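Local coordinates for long form salivary protein D7L1 (Aedes aegypti, PDB 3DZT) that binds and sequesters host biogenic amines and eicosanoids, including serotonin, noradrenaline and cysteinyl leukotrienes, and so aids blood feeding by female mosquitoes, at residues 71-76 with 126-131. Numbering follows the deposited sequence.
Sequences SVIQEQ and NLFHGN. With EAH ((5S,7E,9E,11Z,14Z)-5-hydroxyicosa-7,9,11,14-tetraenoic acid), chain C.
Gln76 lies over one face of the Phe128 ring, its CG 4.0 Å from the ring centroid in a CH-pi contact, and its amide plane is only 18° from the ring plane. With CG anti to the backbone N (chi1 -171°) and the chain bent at chi2, the amide lies over the ring's rim and carries NE2 to the end of helix 121-127. There NE2 gives a hydrogen bond to Leu127 O (3.0 Å, N-H...O 156°), with Leu127 O close to the plane of the Gln76 amide; OE1 takes the backbone N-H of Phe4, so its rotation is fixed. Phe128 is the first residue to leave that helix, where the chain turns toward helix 132-142, beside the N-terminal lipid pocket of this two-domain PBP/GOBP protein. The opposite ring face meets the tail of the bound hydroxyeicosanoid, whose terminal C20 is 4.1 Å from Phe128 CG; Gln76 thus backs a wall of the lipid pocket. Beside the ring, Val72 CG2 approaches Phe128 CE1 at 4.2 Å, while Ile73 CG2 meets Leu127 CD1 at 3.9 Å, these two side chains crossing at about a right angle. Further along the loop, Gly130, a leukotriene E4-binding residue, accepts a hydrogen bond at its O from the lipid hydroxyl O3 (3.1 Å).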
# COMPACT_ATOMS: atom_id res chain seq x y z
N SER A 71 -6.24 -19.12 6.50
CA SER A 71 -6.43 -18.33 7.72
C SER A 71 -6.87 -16.90 7.43
O SER A 71 -7.73 -16.38 8.13
CB SER A 71 -5.16 -18.32 8.58
OG SER A 71 -4.83 -19.66 8.89
N VAL A 72 -6.27 -16.27 6.40
CA VAL A 72 -6.58 -14.87 6.10
C VAL A 72 -8.04 -14.73 5.68
O VAL A 72 -8.64 -13.68 5.92
CB VAL A 72 -5.61 -14.22 5.03
CG1 VAL A 72 -5.76 -14.83 3.70
CG2 VAL A 72 -5.84 -12.71 4.91
N ILE A 73 -8.61 -15.78 5.08
CA ILE A 73 -10.02 -15.76 4.68
C ILE A 73 -10.89 -15.68 5.93
O ILE A 73 -11.80 -14.84 6.01
CB ILE A 73 -10.43 -16.99 3.83
CG1 ILE A 73 -9.74 -16.93 2.46
CG2 ILE A 73 -11.97 -17.04 3.64
CD1 ILE A 73 -9.78 -18.25 1.71
N GLN A 74 -10.58 -16.53 6.90
CA GLN A 74 -11.32 -16.49 8.16
C GLN A 74 -11.12 -15.16 8.89
O GLN A 74 -12.09 -14.59 9.41
CB GLN A 74 -10.99 -17.70 9.03
CG GLN A 74 -11.57 -19.04 8.51
CD GLN A 74 -13.10 -19.03 8.27
OE1 GLN A 74 -13.88 -18.41 9.00
NE2 GLN A 74 -13.53 -19.74 7.23
N GLU A 75 -9.89 -14.65 8.89
CA GLU A 75 -9.61 -13.36 9.52
C GLU A 75 -10.37 -12.23 8.84
O GLU A 75 -10.90 -11.33 9.51
CB GLU A 75 -8.11 -13.06 9.54
CG GLU A 75 -7.35 -13.78 10.65
CD GLU A 75 -7.95 -13.52 12.04
OE1 GLU A 75 -7.78 -12.39 12.56
OE2 GLU A 75 -8.58 -14.44 12.59
N GLN A 76 -10.44 -12.29 7.51
CA GLN A 76 -11.11 -11.26 6.74
C GLN A 76 -12.61 -11.27 7.02
O GLN A 76 -13.22 -10.20 7.20
CB GLN A 76 -10.81 -11.42 5.24
CG GLN A 76 -11.30 -10.26 4.39
CD GLN A 76 -10.44 -8.99 4.54
OE1 GLN A 76 -9.40 -9.00 5.20
NE2 GLN A 76 -10.87 -7.90 3.90
N ASN A 126 -16.02 -10.12 -2.98
CA ASN A 126 -16.80 -9.42 -1.95
C ASN A 126 -16.01 -9.24 -0.66
O ASN A 126 -15.99 -8.15 -0.09
CB ASN A 126 -18.11 -10.16 -1.69
CG ASN A 126 -19.10 -10.01 -2.85
OD1 ASN A 126 -18.80 -9.36 -3.84
ND2 ASN A 126 -20.26 -10.62 -2.74
N LEU A 127 -15.36 -10.32 -0.23
CA LEU A 127 -14.66 -10.35 1.05
C LEU A 127 -13.47 -9.41 1.07
O LEU A 127 -13.16 -8.82 2.11
CB LEU A 127 -14.13 -11.74 1.33
CG LEU A 127 -14.79 -12.65 2.34
CD1 LEU A 127 -13.81 -13.76 2.68
CD2 LEU A 127 -15.21 -11.88 3.62
N PHE A 128 -12.80 -9.32 -0.07
CA PHE A 128 -11.51 -8.61 -0.16
C PHE A 128 -11.62 -7.24 -0.84
O PHE A 128 -10.64 -6.75 -1.43
CB PHE A 128 -10.42 -9.51 -0.78
CG PHE A 128 -9.94 -10.59 0.18
CD1 PHE A 128 -9.03 -10.27 1.19
CD2 PHE A 128 -10.42 -11.89 0.10
CE1 PHE A 128 -8.59 -11.23 2.11
CE2 PHE A 128 -9.98 -12.88 1.02
CZ PHE A 128 -9.08 -12.53 2.04
N HIS A 129 -12.79 -6.61 -0.70
CA HIS A 129 -12.98 -5.21 -1.09
C HIS A 129 -12.80 -5.01 -2.58
O HIS A 129 -12.25 -4.01 -3.03
CB HIS A 129 -12.07 -4.28 -0.26
CG HIS A 129 -12.24 -4.46 1.21
ND1 HIS A 129 -13.47 -4.37 1.84
CD2 HIS A 129 -11.34 -4.70 2.19
CE1 HIS A 129 -13.32 -4.56 3.14
NE2 HIS A 129 -12.03 -4.75 3.38
N GLY A 130 -13.30 -5.98 -3.34
CA GLY A 130 -13.24 -5.93 -4.78
C GLY A 130 -14.58 -5.52 -5.39
O GLY A 130 -14.64 -5.19 -6.58
N ASN A 131 -15.63 -5.56 -4.58
CA ASN A 131 -17.00 -5.22 -5.00
C ASN A 131 -17.20 -3.71 -4.83
O ASN A 131 -17.30 -3.21 -3.72
CB ASN A 131 -18.00 -6.01 -4.17
CG ASN A 131 -19.46 -5.82 -4.62
OD1 ASN A 131 -19.94 -4.70 -4.80
ND2 ASN A 131 -20.19 -6.92 -4.74
O1 EAH C . -13.15 0.61 -4.22
C1 EAH C . -13.10 -0.05 -5.22
O2 EAH C . -13.14 0.50 -6.29
C2 EAH C . -13.02 -1.54 -5.18
C3 EAH C . -12.51 -1.95 -6.53
C4 EAH C . -11.14 -2.59 -6.48
C5 EAH C . -10.99 -3.58 -7.64
O3 EAH C . -11.72 -4.67 -7.49
C6 EAH C . -9.53 -3.83 -7.96
C7 EAH C . -9.29 -4.94 -8.95
C8 EAH C . -8.36 -5.97 -8.44
C9 EAH C . -8.40 -7.18 -9.21
C10 EAH C . -7.89 -8.23 -8.61
C11 EAH C . -8.03 -9.34 -9.51
C12 EAH C . -7.81 -10.58 -9.18
C13 EAH C . -7.27 -10.93 -7.85
C14 EAH C . -5.95 -11.60 -8.00
C15 EAH C . -5.55 -12.77 -7.56
C16 EAH C . -6.38 -13.72 -6.77
C17 EAH C . -6.31 -13.45 -5.30
C18 EAH C . -7.51 -12.63 -4.98
C19 EAH C . -8.10 -12.75 -3.61
C20 EAH C . -7.32 -12.07 -2.55